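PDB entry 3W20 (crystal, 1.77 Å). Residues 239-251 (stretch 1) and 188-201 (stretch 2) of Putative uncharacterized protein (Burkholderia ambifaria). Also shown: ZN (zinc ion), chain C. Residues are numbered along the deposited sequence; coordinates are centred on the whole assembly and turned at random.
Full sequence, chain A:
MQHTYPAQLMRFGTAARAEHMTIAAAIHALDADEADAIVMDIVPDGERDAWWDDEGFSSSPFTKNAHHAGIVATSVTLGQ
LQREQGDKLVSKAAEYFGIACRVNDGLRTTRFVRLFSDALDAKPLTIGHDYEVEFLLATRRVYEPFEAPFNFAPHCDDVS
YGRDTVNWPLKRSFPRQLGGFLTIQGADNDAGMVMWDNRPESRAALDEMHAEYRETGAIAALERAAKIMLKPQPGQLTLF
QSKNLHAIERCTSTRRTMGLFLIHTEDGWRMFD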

# COMPACT_ATOMS: atom_id res chain seq x y z
N LEU A 239 -24.01 16.58 0.72
CA LEU A 239 -22.98 16.55 1.76
C LEU A 239 -23.71 16.11 3.03
O LEU A 239 -24.84 16.61 3.31
CB LEU A 239 -22.42 17.92 1.92
CG LEU A 239 -21.75 18.53 0.67
CD1 LEU A 239 -21.53 19.99 0.96
CD2 LEU A 239 -20.43 17.79 0.59
N PHE A 240 -23.22 15.07 3.71
CA PHE A 240 -23.93 14.61 4.84
C PHE A 240 -23.02 14.00 5.88
O PHE A 240 -21.87 13.63 5.59
CB PHE A 240 -24.98 13.50 4.48
CG PHE A 240 -24.37 12.26 3.87
CD1 PHE A 240 -24.32 11.05 4.58
CD2 PHE A 240 -23.91 12.28 2.54
CE1 PHE A 240 -23.73 9.90 3.99
CE2 PHE A 240 -23.33 11.15 1.95
CZ PHE A 240 -23.26 9.96 2.65
N GLN A 241 -23.58 13.86 7.10
CA GLN A 241 -22.76 13.24 8.17
C GLN A 241 -22.78 11.73 7.97
O GLN A 241 -23.82 11.02 8.18
CB GLN A 241 -23.23 13.66 9.58
CG GLN A 241 -23.05 15.13 9.79
CD GLN A 241 -23.12 15.48 11.29
OE1 GLN A 241 -22.53 14.77 12.12
NE2 GLN A 241 -23.81 16.53 11.65
N SER A 242 -21.62 11.14 7.60
CA SER A 242 -21.68 9.78 7.09
C SER A 242 -21.76 8.70 8.20
O SER A 242 -22.00 7.53 7.92
CB SER A 242 -20.53 9.51 6.12
OG SER A 242 -19.28 9.41 6.83
N LYS A 243 -21.60 9.12 9.49
CA LYS A 243 -21.80 8.15 10.58
C LYS A 243 -23.29 7.73 10.79
O LYS A 243 -23.54 6.70 11.47
CB LYS A 243 -21.18 8.73 11.86
CG LYS A 243 -19.66 8.47 11.77
CD LYS A 243 -19.00 8.94 13.05
CE LYS A 243 -19.47 8.30 14.37
NZ LYS A 243 -19.35 6.78 14.35
N ASN A 244 -24.22 8.59 10.31
CA ASN A 244 -25.68 8.25 10.36
C ASN A 244 -25.90 7.12 9.39
O ASN A 244 -25.39 7.16 8.26
CB ASN A 244 -26.48 9.46 9.95
CG ASN A 244 -26.25 10.64 10.87
OD1 ASN A 244 -26.29 10.52 12.03
ND2 ASN A 244 -26.17 11.79 10.31
N LEU A 245 -26.64 6.12 9.86
CA LEU A 245 -27.06 5.05 8.96
C LEU A 245 -27.76 5.62 7.68
O LEU A 245 -28.54 6.58 7.74
CB LEU A 245 -27.97 4.12 9.77
CG LEU A 245 -28.06 2.80 9.05
CD1 LEU A 245 -26.86 1.95 9.42
CD2 LEU A 245 -29.39 2.18 9.45
N HIS A 246 -27.42 5.05 6.52
CA HIS A 246 -28.12 5.48 5.30
C HIS A 246 -28.10 4.44 4.22
O HIS A 246 -27.27 3.55 4.27
CB HIS A 246 -27.44 6.76 4.74
CG HIS A 246 -25.94 6.65 4.52
ND1 HIS A 246 -25.03 6.77 5.53
CD2 HIS A 246 -25.24 6.50 3.35
CE1 HIS A 246 -23.77 6.66 5.00
NE2 HIS A 246 -23.90 6.53 3.65
N ALA A 247 -28.89 4.62 3.15
CA ALA A 247 -28.98 3.54 2.15
C ALA A 247 -29.42 4.19 0.89
O ALA A 247 -30.13 5.18 0.96
CB ALA A 247 -30.04 2.53 2.63
N ILE A 248 -28.99 3.67 -0.26
CA ILE A 248 -29.41 4.21 -1.58
C ILE A 248 -30.60 3.28 -2.04
O ILE A 248 -30.48 2.05 -1.95
CB ILE A 248 -28.25 4.17 -2.64
CG1 ILE A 248 -27.07 5.06 -2.24
CG2 ILE A 248 -28.76 4.69 -3.99
CD1 ILE A 248 -27.54 6.47 -1.90
N GLU A 249 -31.70 3.87 -2.51
CA GLU A 249 -32.86 3.08 -2.88
C GLU A 249 -32.53 2.23 -4.12
O GLU A 249 -31.74 2.66 -4.95
CB GLU A 249 -34.02 3.97 -3.29
CG GLU A 249 -34.57 4.99 -2.34
CD GLU A 249 -35.67 5.71 -3.08
OE1 GLU A 249 -35.42 6.87 -3.49
OE2 GLU A 249 -36.73 5.08 -3.37
N ARG A 250 -33.16 1.06 -4.23
CA ARG A 250 -33.23 0.35 -5.52
C ARG A 250 -33.29 1.30 -6.75
O ARG A 250 -34.17 2.19 -6.82
CB ARG A 250 -34.46 -0.57 -5.50
CG ARG A 250 -35.19 -0.51 -6.83
CD ARG A 250 -35.42 -1.84 -7.52
NE ARG A 250 -36.77 -2.34 -7.28
CZ ARG A 250 -37.13 -3.00 -6.18
NH1 ARG A 250 -36.24 -3.19 -5.20
NH2 ARG A 250 -38.37 -3.45 -6.05
N CYS A 251 -32.41 1.14 -7.74
CA CYS A 251 -32.51 1.93 -8.98
C CYS A 251 -33.19 1.08 -10.07
O CYS A 251 -32.92 -0.11 -10.12
CB CYS A 251 -31.13 2.37 -9.51
SG CYS A 251 -30.17 3.10 -8.12
ZN ZN C . -22.14 5.75 2.71
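Stretch 2, residues 188-201: DNDAGMVMWDNRPE

Stretch 2 runs antiparallel to the second half of stretch 1: strand 193-196 lies beside strand 246-248, with axes 4.7 Å apart at closest approach and N-to-C directions 171° apart. Strand 239-241 is more distant, 9.8 Å away, and crosses strand 193-196 at 30°. The register pairs His 246 with Met 195, Ala 247 with Val 194 and Ile 248 with Met 193. Ala 247 and Val 194 form the hydrogen-bonded pair, Ala 247 N to Val 194 O at 2.9 Å and Val 194 N to Ala 247 O at 3.0 Å. The ladder continues through Trp 196 N to Leu 245 O (2.8 Å) and Glu 249 N to Gly 192 O (2.9 Å), and Leu 245 N reaches Asn 198 O (2.9 Å) beyond the strand.

Met 193 and Met 195, both selenomethionine, share a face with His 246 and Ile 248. Met 193 is extended (chi1 t, chi2 t), and its chi3 of 131° places CE over the face of the Phe 240 ring, 3.6 Å from the centroid, with SE 4.3 Å from that centroid. The same methyl CE lies 3.7 Å from His 246 CB, while Ile 248 (m, m) brings CD1 to 3.8 Å from Met 193 CB. Met 195 is also t, t but ends in chi3 p; its SE is 4.1 Å from Phe 240 CB. His 246 takes chi1 p, with ND1 donating to Asn 244 O (2.8 Å) and NE2 binding zinc at 2.1 Å, so both ring nitrogens are engaged.

On the other face are Ala 247 and Val 194. The Trp 196 ring (chi1 m, chi2 -97°) meets stretch 1 along its edge, CZ3 lying 3.9 Å from Ala 247 CB. Leu 245 (t, p) sets CD2 3.7 Å from Trp 196 CE3 and CD1 3.8 Å from Pro 200 CG.

Beyond the strand, Arg 199 (m, t, t) extends back to the type I turn 241-244. Its NE donates to Asn 244 OD1 (3.2 Å) and its NH2 to Gln 241 OE1 (2.9 Å), both acceptors near the guanidinium plane, leaving one face for Lys 243 CB, 3.8 Å from Arg 199 CZ. A water joins Asn 244 OD1 (3.0 Å) to Asp 197 OD1 (2.7 Å).

At the opposite end, Glu 249 (m, t) turns OE1 onto Gly 192 N (2.7 Å). Asn 189, chi1 p, donates from ND2 to Arg 250 O (2.8 Å), and Ala 191 CB packs 3.6 Å from Cys 251 SG.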

# COMPACT_ATOMS: atom_id res chain seq x y z
N ASP A 188 -34.17 6.08 -13.52
CA ASP A 188 -35.53 6.33 -14.08
C ASP A 188 -36.57 6.55 -12.98
O ASP A 188 -37.41 7.46 -13.06
CB ASP A 188 -35.98 5.20 -15.03
CG ASP A 188 -35.34 5.29 -16.43
OD1 ASP A 188 -35.00 6.42 -16.86
OD2 ASP A 188 -35.20 4.24 -17.11
N ASN A 189 -36.49 5.70 -11.94
CA ASN A 189 -37.39 5.80 -10.79
C ASN A 189 -36.97 6.85 -9.76
O ASN A 189 -37.55 6.87 -8.66
CB ASN A 189 -37.51 4.46 -10.10
CG ASN A 189 -36.20 4.03 -9.40
OD1 ASN A 189 -35.11 4.40 -9.83
ND2 ASN A 189 -36.33 3.24 -8.33
N ASP A 190 -35.96 7.68 -10.10
CA ASP A 190 -35.53 8.74 -9.23
C ASP A 190 -34.95 8.25 -7.87
O ASP A 190 -35.14 8.94 -6.82
CB ASP A 190 -36.68 9.75 -9.02
CG ASP A 190 -36.19 11.12 -8.54
OD1 ASP A 190 -34.98 11.40 -8.65
OD2 ASP A 190 -37.02 11.91 -8.05
N ALA A 191 -34.23 7.12 -7.89
CA ALA A 191 -33.65 6.51 -6.67
C ALA A 191 -32.85 7.50 -5.88
O ALA A 191 -31.95 8.18 -6.42
CB ALA A 191 -32.76 5.34 -7.02
N GLY A 192 -33.09 7.56 -4.58
CA GLY A 192 -32.33 8.55 -3.83
C GLY A 192 -31.75 7.88 -2.60
O GLY A 192 -31.34 6.76 -2.68
N MSE A 193 -31.69 8.61 -1.49
CA MSE A 193 -30.97 8.18 -0.27
C MSE A 193 -31.87 8.36 0.92
O MSE A 193 -32.52 9.43 1.04
CB MSE A 193 -29.68 9.03 -0.10
CG MSE A 193 -28.91 8.45 1.07
SE MSE A 193 -27.26 9.61 1.15
CE MSE A 193 -27.28 10.02 2.97
N VAL A 194 -31.89 7.39 1.81
CA VAL A 194 -32.57 7.55 3.08
C VAL A 194 -31.44 7.63 4.16
O VAL A 194 -30.45 6.90 4.11
CB VAL A 194 -33.48 6.37 3.37
CG1 VAL A 194 -34.10 6.57 4.72
CG2 VAL A 194 -34.56 6.37 2.27
N MSE A 195 -31.62 8.53 5.14
CA MSE A 195 -30.61 8.70 6.19
C MSE A 195 -31.40 8.67 7.52
O MSE A 195 -32.38 9.46 7.71
CB MSE A 195 -29.85 10.06 5.94
CG MSE A 195 -28.99 10.21 7.17
SE MSE A 195 -27.89 11.86 6.82
CE MSE A 195 -29.02 13.28 7.04
N TRP A 196 -31.03 7.73 8.45
CA TRP A 196 -31.65 7.69 9.72
C TRP A 196 -30.88 8.35 10.86
O TRP A 196 -29.64 8.45 10.82
CB TRP A 196 -31.84 6.25 10.14
CG TRP A 196 -32.80 5.43 9.26
CD1 TRP A 196 -34.16 5.16 9.49
CD2 TRP A 196 -32.48 4.73 8.02
NE1 TRP A 196 -34.67 4.35 8.49
CE2 TRP A 196 -33.72 4.04 7.60
CE3 TRP A 196 -31.34 4.50 7.31
CZ2 TRP A 196 -33.77 3.27 6.44
CZ3 TRP A 196 -31.40 3.73 6.13
CH2 TRP A 196 -32.58 3.09 5.74
N ASP A 197 -31.63 8.79 11.89
CA ASP A 197 -31.04 9.30 13.13
C ASP A 197 -30.60 8.16 14.04
O ASP A 197 -31.18 7.83 15.14
CB ASP A 197 -32.02 10.31 13.75
CG ASP A 197 -31.59 10.79 15.10
OD1 ASP A 197 -30.37 10.88 15.32
OD2 ASP A 197 -32.49 10.99 15.94
N ASN A 198 -29.60 7.44 13.53
CA ASN A 198 -29.07 6.23 14.18
C ASN A 198 -27.60 6.12 13.81
O ASN A 198 -27.28 6.21 12.66
CB ASN A 198 -29.83 4.99 13.71
CG ASN A 198 -29.31 3.72 14.34
OD1 ASN A 198 -28.22 3.22 14.01
ND2 ASN A 198 -30.09 3.17 15.31
N ARG A 199 -26.73 6.02 14.82
CA ARG A 199 -25.25 5.91 14.52
C ARG A 199 -24.63 4.70 15.12
O ARG A 199 -24.26 4.67 16.32
CB ARG A 199 -24.52 7.18 15.06
CG ARG A 199 -24.95 8.50 14.52
CD ARG A 199 -23.99 9.60 15.20
NE ARG A 199 -23.97 10.54 14.18
CZ ARG A 199 -23.00 11.35 13.86
NH1 ARG A 199 -21.84 11.48 14.51
NH2 ARG A 199 -23.28 12.05 12.85
N PRO A 200 -24.58 3.62 14.37
CA PRO A 200 -24.01 2.37 14.87
C PRO A 200 -22.59 2.61 15.42
O PRO A 200 -21.86 3.42 14.86
CB PRO A 200 -23.95 1.49 13.62
CG PRO A 200 -24.95 2.06 12.71
CD PRO A 200 -24.97 3.55 12.95
N GLU A 201 -22.26 1.98 16.55
CA GLU A 201 -20.99 2.24 17.22
C GLU A 201 -19.76 1.53 16.63
O GLU A 201 -18.64 1.88 16.98
CB GLU A 201 -21.10 1.96 18.73
CG GLU A 201 -22.08 2.89 19.46
CD GLU A 201 -22.52 2.29 20.82
OE1 GLU A 201 -22.15 1.12 21.11
OE2 GLU A 201 -23.23 2.96 21.59
O HOH W 1 -27.96 11.40 14.30
O HOH W 2 -25.81 13.91 11.93
O HOH W 3 -21.71 5.72 13.21